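Local coordinates for protein sialyltransferase 0160 (Photobacterium damselae, PDB 4R84) that catalyses sialic acid transfer from a CMP-sialic acid donor to galactoside acceptors, probably through an alpha-2,6 linkage, as a glycosyltransferase of the GT-B group, at residues A[147-152]-A[188-193]; A[199-204]-A[213-218]; A[244-247]-A[251-254]; A[349-352]-A[357-360]; A[398-403]-A[443-448]. All coordinates share one frame; numbering follows the deposited sequence. Where two conformers were deposited one is given.

Interaction 1: residues A[147-152]-A[188-193]; sequences SNQRFV and DEYAQS
Tyr190, on helix 181-192, brings its ring against Phe151 and Gln149, two side chains that leave strand 149-154 on the same face. Its CG stands anti to the backbone N (chi1 -167°), which sends the ring toward the strand. At the root, Tyr190 CB lies 4.2 Å from Phe151 CZ. Past CG, Tyr190 CD1 meets the same Phe151 CZ at 4.0 Å, and the two rings form an offset edge-to-face pair, the edge of Phe151 turned to the face of Tyr190, with planes at 76°. Beyond that, Tyr190 CE1 comes to 4.1 Å from Gln149 CG. The phenol end finishes against the base of the same glutamine, Tyr190 OH being 3.5 Å from Gln149 CB. A water carries the polar link, 2.6 Å from Tyr190 OH and accepting from Gln149 N at 3.2 Å. The Gln149 chain bends at chi2 (62°), which leads its amide away from the tyrosine, where NE2 makes a weak bond to Arg150 O. On the helix, Ser193 OG donates to Tyr190 O at 2.6 Å. Phe151 also packs on Met183, Ala186 and Ile187 of the same helix and meets Tyr172 edge-to-face, while the strand is bonded between 106-125 and 169-175; the contact thus fastens helix 181-192 onto one face of this parallel part of the sheet.

Interaction 2: residues A[199-204]-A[213-218]; sequences IEFYTN and PPIIQP
Tyr202 OH donates a 2.6 Å bond to Glu200 OE1 on one face of strand 197-204, while Phe201, between them in sequence, turns to the other face and meets Ile215 and Ile216 of helix 213-219. The hydroxyl reaches the carboxylate from above its plane, 43° out of it, tying the pair together along the strand. The far end of the phenylalanine ring runs head-on into Ile215: CG2 of that residue sits in the ring plane at the edge, 3.7 Å from Phe201 CZ, and Ile215 CD1 lies 3.8 Å from Phe201 CE1. Ile215 CG2 is anti to the backbone N and CG1 beside it (chi1 -59°), which puts both branches on the CZ-CE1 side of the ring. Ile216 comes obliquely to the next corner, its CG1 3.7 Å from Phe201 CE2. Ile199 CG2, from the same strand, lies over one ring face, 3.7 Å above the plane and toward the rim. The surroundings continue this apolar layer: Phe201 also touches Val122 and Ile227 of the two flanking strands, Ile215 reaches Val184 and Ile187 of helix 181-192, and Ile216 packs on Trp284 and Tyr288, so the short helix lies against a face of the Rossmann-type sheet.

Interaction 3: residues A[244-247]-A[251-254]; sequences YQWK and NKIE
Lys252 stretches its aliphatic chain over one face of the Trp246 indole, bringing its CD to 3.5 Å from Trp246 CH2; the contact joins helix 237-246 to the start of helix 252-267. The lysine CG takes the crowded position between backbone N and carbonyl carbon (chi1 58°). From there the methylenes run extended across the benzene half: Lys252 CB lies 3.6 Å from Trp246 CZ2, Lys252 CD sits over the six-membered ring in a CH-pi contact, and Lys252 CE approaches Trp246 CZ3 at 3.7 Å. A bend at chi4 (-71°) then lifts the ammonium away from the ring face toward Lys247 O, to which Lys252 NZ donates at 3.1 Å. The indole has its CG opposite the backbone N (chi1 171°), and its rim meets Ile253, whose CD1 is 4.1 Å from Trp246 CH2. At the pyrrole edge a water in the ring plane accepts from Trp246 NE1 at 3.2 Å and donates to Lys252 O at 3.0 Å. The ammonium also forms a salt bridge with Asp308 and a bond to Asn305 O. These polar partners should therefore hold the charge, since its cation-pi distance to the indole is long and at most weakly attractive; the tryptophan probably serves mainly to cover the methylenes.

Interaction 4: residues A[349-352]-A[357-360]; sequences QQYS and PNFI. With CA (calcium ion), chain F.
Tyr351 and Asn358 hold ring and amide with their planes only 15° apart, although the two side chains themselves pass at a slant. The amide nitrogen approaches the ring obliquely, near CB, CG and CD1, Asn358 ND2 being 3.5 Å from Tyr351 CB, and Asn358 CG comes to 3.6 Å from Tyr351 CD1. The outer end of the phenol passes Ile360 at roughly a right angle, its OH 3.7 Å from Ile360 CD1; the hydroxyl's polar partner is Met441 O, and the ring also meets Phe403 edge-to-face. A calcium ion helps to fix the amide. In Asn358, chi1 (-54°) brings the amide to the metal and chi2 (-56°) turns OD1 onto it, with ND2 donating to a metal-bound water at 3.2 Å; the bond from Asn358 ND2 to Tyr351 O is weak. Tyr351 O itself binds the calcium ion at 2.5 Å. That carbonyl and Asn358 OD1 lie close together because they share the metal. A second metal-bound water, 2.6 Å from the calcium ion, donates to Gln350 O at 2.7 Å. Asp401 and the carbonyls of Ser354 and Leu356 bring the coordination to seven. This is a calcium site built where the last turn of helix 344-353 passes through a short connection into strand 358-362, an alpha-to-beta junction of the parallel, Rossmann-like sheet.

Interaction 5: residues A[398-403]-A[443-448]; sequences KDYDLF and PDTVAG. With CA (calcium ion), chain F.
Tyr400 covers the methyl group of Thr445, whose CG2 lies over one ring face in a CH-pi contact, 3.7 Å from the ring centroid and 22° off the normal. The methyl is displaced toward the CE2 side of the ring, with Thr445 CG2 3.5 Å from Tyr400 CE2 and 3.6 Å from Tyr400 CZ. The two side chains stand at about a right angle, so the threonine pokes at the ring instead of running along it. Its rotation suits both ends: OG1 is turned opposite the backbone N (chi1 -158°) and bonds to Asn463 ND2, leaving CG2 for the tyrosine. At the ring edge, near its plane, Asp444 CB comes to 4.1 Å from Tyr400 CE2, while the carboxylate of Asp444 is taken up by Asn358 N. One residue on from the tyrosine, Asp401 binds the calcium ion through OD2 at 2.4 Å. Phe359 and Pro357 also pack on Tyr400, and Phe359 on Thr445 too, so strand 358-362 lies between the two segments in the sheet. The strands of this four-stranded parallel sheet are ordered 425-427, 401-405, 358-362, 445-447, a 3-2-1-4 arrangement in which the chain returns past the first strand to place the fourth on its far side, as in the Rossmann-like halves of GT-B glycosyltransferases.

Overall arrangement
The contacts spread over the two-lobed GT-B plan. Interactions 1 and 2 follow each other along the chain, with centres about 12 Å apart, and set helices 181-192 and 213-219 against one large sheet. Interaction 3, a separate site centred about 26 Å from interaction 2, joins two successive helices further along the chain. Interactions 4 and 5 lie on the other side of the chain's centre, with centres about 42 to 46 Å from those of interactions 1 and 2. Their own centres are about 8 Å apart: they share the calcium ion and two waters, and Pro357 O probably accepts a hydrogen bond from Asp401 N. The Ile360 side chain is about 7 Å from the bound CMP-3-fluoro-sialic acid, which puts the calcium-bearing sheet near the donor pocket.

Interaction 1: residues A[147-152]-A[188-193]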
# COMPACT_ATOMS: atom_id res chain seq x y z
N SER A 147 -12.22 3.77 -15.43
CA SER A 147 -12.35 5.20 -15.74
C SER A 147 -11.51 6.09 -14.81
O SER A 147 -11.24 7.24 -15.14
CB SER A 147 -13.82 5.62 -15.67
OG SER A 147 -14.61 4.90 -16.61
N ASN A 148 -11.11 5.57 -13.66
CA ASN A 148 -10.43 6.40 -12.65
C ASN A 148 -9.05 6.86 -13.09
O ASN A 148 -8.25 6.07 -13.58
CB ASN A 148 -10.29 5.64 -11.33
CG ASN A 148 -11.61 5.43 -10.63
OD1 ASN A 148 -12.68 5.64 -11.22
ND2 ASN A 148 -11.56 5.03 -9.38
N GLN A 149 -8.79 8.16 -12.90
CA GLN A 149 -7.46 8.72 -13.08
C GLN A 149 -6.67 8.58 -11.77
O GLN A 149 -7.25 8.64 -10.69
CB GLN A 149 -7.55 10.18 -13.50
CG GLN A 149 -6.22 10.85 -13.77
CD GLN A 149 -5.48 10.20 -14.91
OE1 GLN A 149 -6.08 9.79 -15.92
NE2 GLN A 149 -4.16 10.07 -14.75
N ARG A 150 -5.37 8.38 -11.89
CA ARG A 150 -4.50 8.20 -10.73
C ARG A 150 -3.34 9.17 -10.82
O ARG A 150 -2.70 9.27 -11.87
CB ARG A 150 -3.96 6.77 -10.65
CG ARG A 150 -5.08 5.71 -10.68
CD ARG A 150 -4.63 4.24 -10.47
NE ARG A 150 -5.89 3.53 -10.27
CZ ARG A 150 -6.66 3.07 -11.24
NH1 ARG A 150 -6.26 3.05 -12.51
NH2 ARG A 150 -7.83 2.54 -10.93
N PHE A 151 -3.09 9.89 -9.73
CA PHE A 151 -1.92 10.75 -9.64
C PHE A 151 -0.97 10.09 -8.66
O PHE A 151 -1.38 9.80 -7.55
CB PHE A 151 -2.28 12.14 -9.14
CG PHE A 151 -3.05 12.98 -10.13
CD1 PHE A 151 -3.31 12.53 -11.41
CD2 PHE A 151 -3.45 14.26 -9.78
CE1 PHE A 151 -4.00 13.32 -12.32
CE2 PHE A 151 -4.16 15.07 -10.70
CZ PHE A 151 -4.42 14.59 -11.97
N VAL A 152 0.28 9.88 -9.06
CA VAL A 152 1.21 9.08 -8.24
C VAL A 152 2.54 9.79 -8.00
O VAL A 152 3.24 10.17 -8.95
CB VAL A 152 1.49 7.71 -8.89
CG1 VAL A 152 2.50 6.91 -8.02
CG2 VAL A 152 0.20 6.87 -9.05
N ASP A 188 -5.94 20.46 -8.15
CA ASP A 188 -6.81 21.63 -8.23
C ASP A 188 -7.38 21.81 -9.63
O ASP A 188 -8.58 21.99 -9.79
CB ASP A 188 -6.07 22.89 -7.82
CG ASP A 188 -6.98 24.10 -7.78
OD1 ASP A 188 -7.81 24.18 -6.85
OD2 ASP A 188 -6.88 24.93 -8.70
N GLU A 189 -6.52 21.68 -10.64
CA GLU A 189 -6.95 21.80 -12.03
C GLU A 189 -7.92 20.68 -12.41
O GLU A 189 -8.91 20.90 -13.12
CB GLU A 189 -5.74 21.75 -12.96
CG GLU A 189 -6.06 22.05 -14.40
CD GLU A 189 -4.84 21.93 -15.29
OE1 GLU A 189 -4.02 21.02 -15.04
OE2 GLU A 189 -4.67 22.78 -16.20
N TYR A 190 -7.62 19.47 -11.95
CA TYR A 190 -8.45 18.32 -12.26
C TYR A 190 -9.83 18.52 -11.67
O TYR A 190 -10.83 18.28 -12.34
CB TYR A 190 -7.82 17.02 -11.74
CG TYR A 190 -8.47 15.78 -12.31
CD1 TYR A 190 -8.07 15.27 -13.55
CD2 TYR A 190 -9.48 15.10 -11.61
CE1 TYR A 190 -8.66 14.14 -14.10
CE2 TYR A 190 -10.08 13.96 -12.15
CZ TYR A 190 -9.66 13.49 -13.39
OH TYR A 190 -10.24 12.38 -13.93
N ALA A 191 -9.88 18.99 -10.42
CA ALA A 191 -11.14 19.22 -9.73
C ALA A 191 -11.97 20.29 -10.42
O ALA A 191 -13.18 20.17 -10.56
CB ALA A 191 -10.89 19.61 -8.28
N GLN A 192 -11.30 21.34 -10.86
CA GLN A 192 -11.94 22.46 -11.54
C GLN A 192 -12.58 21.98 -12.84
O GLN A 192 -13.58 22.52 -13.27
CB GLN A 192 -10.88 23.56 -11.75
CG GLN A 192 -11.29 24.85 -12.39
CD GLN A 192 -10.06 25.74 -12.62
OE1 GLN A 192 -10.05 26.61 -13.48
NE2 GLN A 192 -9.01 25.51 -11.84
N SER A 193 -12.00 20.95 -13.46
CA SER A 193 -12.45 20.48 -14.77
C SER A 193 -13.69 19.58 -14.70
O SER A 193 -14.29 19.24 -15.73
CB SER A 193 -11.32 19.74 -15.47
OG SER A 193 -11.17 18.42 -14.95
O HOH W 1 -11.17 10.26 -12.72

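Interaction 2: residues A[199-204]-A[213-218]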
# COMPACT_ATOMS: atom_id res chain seq x y z
N ILE A 199 -12.27 12.23 -4.22
CA ILE A 199 -10.84 11.98 -4.15
C ILE A 199 -10.57 10.89 -3.12
O ILE A 199 -11.09 10.94 -2.01
CB ILE A 199 -10.04 13.25 -3.77
CG1 ILE A 199 -10.22 14.33 -4.84
CG2 ILE A 199 -8.56 12.91 -3.54
CD1 ILE A 199 -9.62 15.68 -4.45
N GLU A 200 -9.81 9.88 -3.53
CA GLU A 200 -9.32 8.84 -2.62
C GLU A 200 -7.84 9.07 -2.38
O GLU A 200 -7.08 9.19 -3.34
CB GLU A 200 -9.53 7.46 -3.20
CG GLU A 200 -10.98 7.01 -3.27
CD GLU A 200 -11.16 5.72 -4.05
OE1 GLU A 200 -10.16 5.14 -4.53
OE2 GLU A 200 -12.32 5.28 -4.21
N PHE A 201 -7.42 9.09 -1.11
CA PHE A 201 -6.01 9.28 -0.76
C PHE A 201 -5.37 7.98 -0.32
O PHE A 201 -6.03 7.17 0.33
CB PHE A 201 -5.85 10.30 0.36
CG PHE A 201 -6.11 11.71 -0.04
CD1 PHE A 201 -5.37 12.31 -1.07
CD2 PHE A 201 -7.03 12.48 0.66
CE1 PHE A 201 -5.60 13.64 -1.42
CE2 PHE A 201 -7.25 13.81 0.31
CZ PHE A 201 -6.53 14.39 -0.72
N TYR A 202 -4.11 7.78 -0.69
CA TYR A 202 -3.32 6.63 -0.26
C TYR A 202 -1.95 7.12 0.12
O TYR A 202 -1.24 7.66 -0.74
CB TYR A 202 -3.19 5.59 -1.38
CG TYR A 202 -4.51 5.11 -1.93
CD1 TYR A 202 -5.23 5.88 -2.85
CD2 TYR A 202 -5.03 3.88 -1.55
CE1 TYR A 202 -6.45 5.43 -3.36
CE2 TYR A 202 -6.24 3.42 -2.06
CZ TYR A 202 -6.94 4.21 -2.96
OH TYR A 202 -8.15 3.77 -3.48
N THR A 203 -1.55 6.97 1.37
CA THR A 203 -0.24 7.48 1.74
C THR A 203 0.30 6.76 2.96
O THR A 203 -0.26 5.76 3.41
CB THR A 203 -0.28 9.02 1.95
OG1 THR A 203 1.07 9.52 2.01
CG2 THR A 203 -1.04 9.41 3.21
N ASN A 204 1.43 7.28 3.43
CA ASN A 204 2.24 6.75 4.52
C ASN A 204 1.69 7.21 5.86
O ASN A 204 1.45 8.40 6.05
CB ASN A 204 3.68 7.22 4.26
CG ASN A 204 4.68 6.71 5.26
OD1 ASN A 204 4.50 6.82 6.46
ND2 ASN A 204 5.80 6.20 4.74
N PRO A 213 -2.82 17.49 4.22
CA PRO A 213 -3.35 18.86 4.36
C PRO A 213 -3.06 19.83 3.20
O PRO A 213 -3.92 20.67 2.95
CB PRO A 213 -2.71 19.35 5.66
CG PRO A 213 -2.50 18.10 6.45
CD PRO A 213 -2.11 17.06 5.44
N PRO A 214 -1.89 19.74 2.53
CA PRO A 214 -1.67 20.67 1.41
C PRO A 214 -2.64 20.51 0.26
O PRO A 214 -2.80 21.44 -0.53
CB PRO A 214 -0.26 20.34 0.95
CG PRO A 214 0.41 19.80 2.16
CD PRO A 214 -0.65 19.02 2.86
N ILE A 215 -3.26 19.33 0.15
CA ILE A 215 -4.25 19.09 -0.89
C ILE A 215 -5.65 19.39 -0.36
O ILE A 215 -6.48 20.02 -1.04
CB ILE A 215 -4.20 17.64 -1.40
CG1 ILE A 215 -2.81 17.32 -1.96
CG2 ILE A 215 -5.29 17.42 -2.46
CD1 ILE A 215 -2.57 15.81 -2.20
N ILE A 216 -5.93 18.93 0.86
CA ILE A 216 -7.26 19.10 1.45
C ILE A 216 -7.61 20.57 1.70
O ILE A 216 -8.73 20.98 1.42
CB ILE A 216 -7.38 18.32 2.75
CG1 ILE A 216 -7.37 16.81 2.44
CG2 ILE A 216 -8.67 18.71 3.50
CD1 ILE A 216 -7.40 15.93 3.66
N GLN A 217 -6.67 21.36 2.21
CA GLN A 217 -6.96 22.75 2.57
C GLN A 217 -7.51 23.61 1.42
O GLN A 217 -8.54 24.26 1.59
CB GLN A 217 -5.72 23.42 3.17
CG GLN A 217 -5.49 23.06 4.62
CD GLN A 217 -4.24 23.69 5.17
OE1 GLN A 217 -3.27 23.93 4.45
NE2 GLN A 217 -4.25 23.99 6.47
N PRO A 218 -6.84 23.65 0.25
CA PRO A 218 -7.41 24.52 -0.79
C PRO A 218 -8.72 24.01 -1.40
O PRO A 218 -9.42 24.78 -2.05
CB PRO A 218 -6.30 24.58 -1.85
CG PRO A 218 -5.50 23.35 -1.64
CD PRO A 218 -5.54 23.08 -0.17

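Interaction 3: residues A[244-247]-A[251-254]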
# COMPACT_ATOMS: atom_id res chain seq x y z
N TYR A 244 5.56 2.82 20.74
CA TYR A 244 6.25 2.40 21.95
C TYR A 244 6.59 3.59 22.85
O TYR A 244 6.38 3.55 24.07
CB TYR A 244 7.52 1.64 21.58
CG TYR A 244 8.35 1.24 22.77
CD1 TYR A 244 8.10 0.05 23.44
CD2 TYR A 244 9.39 2.04 23.23
CE1 TYR A 244 8.86 -0.33 24.54
CE2 TYR A 244 10.14 1.68 24.32
CZ TYR A 244 9.88 0.49 24.97
OH TYR A 244 10.65 0.13 26.06
N GLN A 245 7.12 4.65 22.25
CA GLN A 245 7.56 5.81 23.00
C GLN A 245 6.39 6.61 23.54
O GLN A 245 6.55 7.40 24.48
CB GLN A 245 8.45 6.69 22.11
CG GLN A 245 9.82 6.08 21.83
CD GLN A 245 10.61 6.82 20.76
OE1 GLN A 245 10.04 7.46 19.88
NE2 GLN A 245 11.93 6.75 20.85
N TRP A 246 5.20 6.38 22.99
CA TRP A 246 4.01 7.16 23.31
C TRP A 246 3.05 6.42 24.27
O TRP A 246 2.17 7.05 24.88
CB TRP A 246 3.29 7.51 21.99
CG TRP A 246 1.94 8.13 22.09
CD1 TRP A 246 1.64 9.45 22.24
CD2 TRP A 246 0.69 7.44 21.96
NE1 TRP A 246 0.27 9.63 22.24
CE2 TRP A 246 -0.33 8.41 22.07
CE3 TRP A 246 0.34 6.10 21.77
CZ2 TRP A 246 -1.68 8.07 22.00
CZ3 TRP A 246 -0.98 5.77 21.71
CH2 TRP A 246 -1.99 6.75 21.83
N LYS A 247 3.23 5.11 24.41
CA LYS A 247 2.21 4.26 25.03
C LYS A 247 1.95 4.57 26.50
O LYS A 247 0.87 4.28 27.02
CB LYS A 247 2.57 2.78 24.86
CG LYS A 247 3.80 2.29 25.64
CD LYS A 247 4.00 0.79 25.42
CE LYS A 247 5.31 0.26 26.00
NZ LYS A 247 5.45 0.57 27.46
N ASN A 251 -3.16 10.24 29.97
CA ASN A 251 -4.38 10.78 29.36
C ASN A 251 -4.29 10.83 27.84
O ASN A 251 -4.86 11.74 27.23
CB ASN A 251 -4.65 12.19 29.88
CG ASN A 251 -4.39 12.33 31.36
OD1 ASN A 251 -4.86 11.52 32.17
ND2 ASN A 251 -3.62 13.34 31.73
N LYS A 252 -3.59 9.88 27.23
CA LYS A 252 -3.23 10.01 25.82
C LYS A 252 -4.43 9.94 24.86
O LYS A 252 -4.45 10.66 23.86
CB LYS A 252 -2.18 8.96 25.42
CG LYS A 252 -2.58 7.52 25.65
CD LYS A 252 -1.43 6.58 25.28
CE LYS A 252 -1.88 5.13 25.19
NZ LYS A 252 -2.21 4.54 26.53
N ILE A 253 -5.41 9.09 25.14
CA ILE A 253 -6.58 9.02 24.26
C ILE A 253 -7.45 10.26 24.44
O ILE A 253 -7.98 10.80 23.47
CB ILE A 253 -7.41 7.74 24.49
CG1 ILE A 253 -6.59 6.52 24.10
CG2 ILE A 253 -8.69 7.77 23.67
CD1 ILE A 253 -5.97 6.60 22.72
N GLU A 254 -7.59 10.72 25.68
CA GLU A 254 -8.31 11.96 25.94
C GLU A 254 -7.69 13.13 25.18
O GLU A 254 -8.39 13.98 24.62
CB GLU A 254 -8.31 12.28 27.44
CG GLU A 254 -9.16 13.47 27.82
CD GLU A 254 -9.08 13.77 29.30
OE1 GLU A 254 -8.93 12.81 30.09
OE2 GLU A 254 -9.14 14.96 29.67
O HOH W 2 -1.96 11.80 22.76

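Interaction 4: residues A[349-352]-A[357-360]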
# COMPACT_ATOMS: atom_id res chain seq x y z
N GLN A 349 14.52 -19.99 -9.55
CA GLN A 349 15.47 -20.91 -10.16
C GLN A 349 16.73 -21.00 -9.32
O GLN A 349 17.29 -22.08 -9.13
CB GLN A 349 15.79 -20.48 -11.60
CG GLN A 349 14.61 -20.69 -12.57
CD GLN A 349 14.82 -20.07 -13.95
OE1 GLN A 349 15.87 -19.49 -14.23
NE2 GLN A 349 13.81 -20.18 -14.81
N GLN A 350 17.18 -19.85 -8.81
CA GLN A 350 18.40 -19.82 -7.99
C GLN A 350 18.22 -20.53 -6.64
O GLN A 350 19.13 -21.23 -6.17
CB GLN A 350 18.86 -18.37 -7.77
CG GLN A 350 19.35 -17.71 -9.05
CD GLN A 350 19.53 -16.21 -8.93
OE1 GLN A 350 18.81 -15.54 -8.20
NE2 GLN A 350 20.52 -15.68 -9.65
N TYR A 351 17.04 -20.37 -6.04
CA TYR A 351 16.70 -21.08 -4.81
C TYR A 351 16.83 -22.59 -5.04
O TYR A 351 17.21 -23.33 -4.14
CB TYR A 351 15.26 -20.73 -4.35
CG TYR A 351 15.08 -19.45 -3.54
CD1 TYR A 351 16.14 -18.79 -2.95
CD2 TYR A 351 13.80 -18.90 -3.38
CE1 TYR A 351 15.95 -17.62 -2.21
CE2 TYR A 351 13.60 -17.73 -2.65
CZ TYR A 351 14.67 -17.09 -2.08
OH TYR A 351 14.45 -15.95 -1.35
N SER A 352 16.51 -23.04 -6.25
CA SER A 352 16.55 -24.48 -6.55
C SER A 352 17.85 -24.98 -7.18
O SER A 352 17.99 -26.18 -7.41
CB SER A 352 15.38 -24.86 -7.46
OG SER A 352 14.15 -24.80 -6.75
N PRO A 357 18.56 -25.68 1.90
CA PRO A 357 17.67 -24.56 2.21
C PRO A 357 18.41 -23.25 2.02
O PRO A 357 19.65 -23.22 1.99
CB PRO A 357 17.30 -24.78 3.68
CG PRO A 357 18.43 -25.64 4.22
CD PRO A 357 18.85 -26.51 3.08
N ASN A 358 17.65 -22.17 1.89
CA ASN A 358 18.20 -20.90 1.45
C ASN A 358 18.26 -19.84 2.55
O ASN A 358 17.31 -19.64 3.30
CB ASN A 358 17.37 -20.42 0.25
CG ASN A 358 17.31 -21.49 -0.84
OD1 ASN A 358 18.35 -21.95 -1.31
ND2 ASN A 358 16.10 -21.93 -1.20
N PHE A 359 19.41 -19.17 2.62
CA PHE A 359 19.68 -18.13 3.61
C PHE A 359 19.98 -16.83 2.92
O PHE A 359 20.85 -16.79 2.06
CB PHE A 359 20.88 -18.56 4.50
CG PHE A 359 21.61 -17.41 5.19
CD1 PHE A 359 20.96 -16.53 6.05
CD2 PHE A 359 22.99 -17.27 5.01
CE1 PHE A 359 21.66 -15.51 6.70
CE2 PHE A 359 23.70 -16.24 5.66
CZ PHE A 359 23.04 -15.35 6.50
N ILE A 360 19.24 -15.78 3.27
CA ILE A 360 19.59 -14.45 2.81
C ILE A 360 20.23 -13.64 3.91
O ILE A 360 19.64 -13.45 4.98
CB ILE A 360 18.36 -13.66 2.31
CG1 ILE A 360 17.77 -14.32 1.08
CG2 ILE A 360 18.76 -12.23 2.01
CD1 ILE A 360 16.49 -13.60 0.59
CA CA F . 18.78 -24.10 -2.39
O HOH W 3 20.15 -22.80 -4.18
O HOH W 4 16.64 -24.94 -1.99

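Interaction 5: residues A[398-403]-A[443-448]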
# COMPACT_ATOMS: atom_id res chain seq x y z
N LYS A 398 22.19 -24.99 10.62
CA LYS A 398 22.39 -26.04 9.63
C LYS A 398 23.03 -25.45 8.38
O LYS A 398 23.31 -24.26 8.34
CB LYS A 398 21.07 -26.74 9.30
CG LYS A 398 19.92 -25.82 9.00
CD LYS A 398 18.66 -26.63 8.77
CE LYS A 398 17.44 -25.75 8.70
NZ LYS A 398 16.21 -26.56 8.47
N ASP A 399 23.33 -26.29 7.39
CA ASP A 399 23.94 -25.81 6.15
C ASP A 399 22.91 -25.17 5.25
O ASP A 399 21.88 -25.77 4.96
CB ASP A 399 24.64 -26.96 5.42
CG ASP A 399 25.76 -27.57 6.24
OD1 ASP A 399 26.48 -26.80 6.92
OD2 ASP A 399 25.91 -28.81 6.22
N TYR A 400 23.19 -23.94 4.81
CA TYR A 400 22.33 -23.23 3.86
C TYR A 400 23.09 -22.82 2.60
O TYR A 400 24.30 -22.59 2.64
CB TYR A 400 21.76 -21.96 4.49
CG TYR A 400 20.76 -22.15 5.61
CD1 TYR A 400 21.20 -22.30 6.92
CD2 TYR A 400 19.40 -22.10 5.37
CE1 TYR A 400 20.30 -22.44 7.97
CE2 TYR A 400 18.48 -22.25 6.40
CZ TYR A 400 18.94 -22.41 7.70
OH TYR A 400 18.05 -22.55 8.74
N ASP A 401 22.37 -22.70 1.49
CA ASP A 401 22.88 -21.96 0.35
C ASP A 401 22.85 -20.47 0.66
O ASP A 401 21.86 -19.96 1.19
CB ASP A 401 22.05 -22.24 -0.91
CG ASP A 401 22.14 -23.67 -1.35
OD1 ASP A 401 23.24 -24.27 -1.24
OD2 ASP A 401 21.12 -24.19 -1.85
N LEU A 402 23.94 -19.77 0.33
CA LEU A 402 24.07 -18.35 0.65
C LEU A 402 23.57 -17.43 -0.46
O LEU A 402 23.90 -17.60 -1.64
CB LEU A 402 25.52 -17.97 1.00
CG LEU A 402 26.16 -18.40 2.34
CD1 LEU A 402 25.90 -19.84 2.73
CD2 LEU A 402 27.65 -18.11 2.30
N PHE A 403 22.76 -16.47 -0.03
CA PHE A 403 22.24 -15.40 -0.87
C PHE A 403 22.52 -14.08 -0.18
O PHE A 403 22.52 -14.00 1.06
CB PHE A 403 20.73 -15.56 -1.10
CG PHE A 403 20.37 -16.74 -1.97
CD1 PHE A 403 20.36 -18.03 -1.45
CD2 PHE A 403 20.01 -16.54 -3.29
CE1 PHE A 403 20.02 -19.11 -2.26
CE2 PHE A 403 19.68 -17.61 -4.10
CZ PHE A 403 19.68 -18.90 -3.59
N PRO A 443 13.08 -16.56 1.83
CA PRO A 443 13.85 -17.80 1.87
C PRO A 443 13.53 -18.61 3.10
O PRO A 443 12.55 -18.31 3.79
CB PRO A 443 15.29 -17.29 1.92
CG PRO A 443 15.18 -16.07 2.79
CD PRO A 443 13.87 -15.41 2.31
N ASP A 444 14.33 -19.63 3.38
CA ASP A 444 14.14 -20.43 4.57
C ASP A 444 14.57 -19.68 5.83
O ASP A 444 13.96 -19.82 6.88
CB ASP A 444 14.88 -21.75 4.44
CG ASP A 444 14.33 -22.60 3.32
OD1 ASP A 444 13.25 -23.19 3.53
OD2 ASP A 444 14.94 -22.66 2.23
N THR A 445 15.61 -18.87 5.71
CA THR A 445 16.05 -18.10 6.86
C THR A 445 16.68 -16.80 6.41
O THR A 445 17.28 -16.72 5.34
CB THR A 445 17.04 -18.91 7.75
OG1 THR A 445 17.05 -18.38 9.08
CG2 THR A 445 18.48 -18.89 7.19
N VAL A 446 16.52 -15.78 7.25
CA VAL A 446 17.03 -14.44 6.99
C VAL A 446 17.80 -13.95 8.19
O VAL A 446 17.31 -14.03 9.31
CB VAL A 446 15.90 -13.44 6.70
CG1 VAL A 446 16.48 -12.06 6.33
CG2 VAL A 446 15.00 -13.96 5.60
N ALA A 447 18.99 -13.41 7.97
CA ALA A 447 19.74 -12.85 9.08
C ALA A 447 20.64 -11.74 8.58
O ALA A 447 20.91 -11.65 7.39
CB ALA A 447 20.59 -13.93 9.77
N GLY A 448 21.11 -10.91 9.50
CA GLY A 448 22.01 -9.84 9.11
C GLY A 448 21.79 -8.57 9.89
O GLY A 448 21.34 -8.59 11.03
CA CA F . 18.78 -24.10 -2.39
O HOH W 4 16.64 -24.94 -1.99
O HOH W 3 20.15 -22.80 -4.18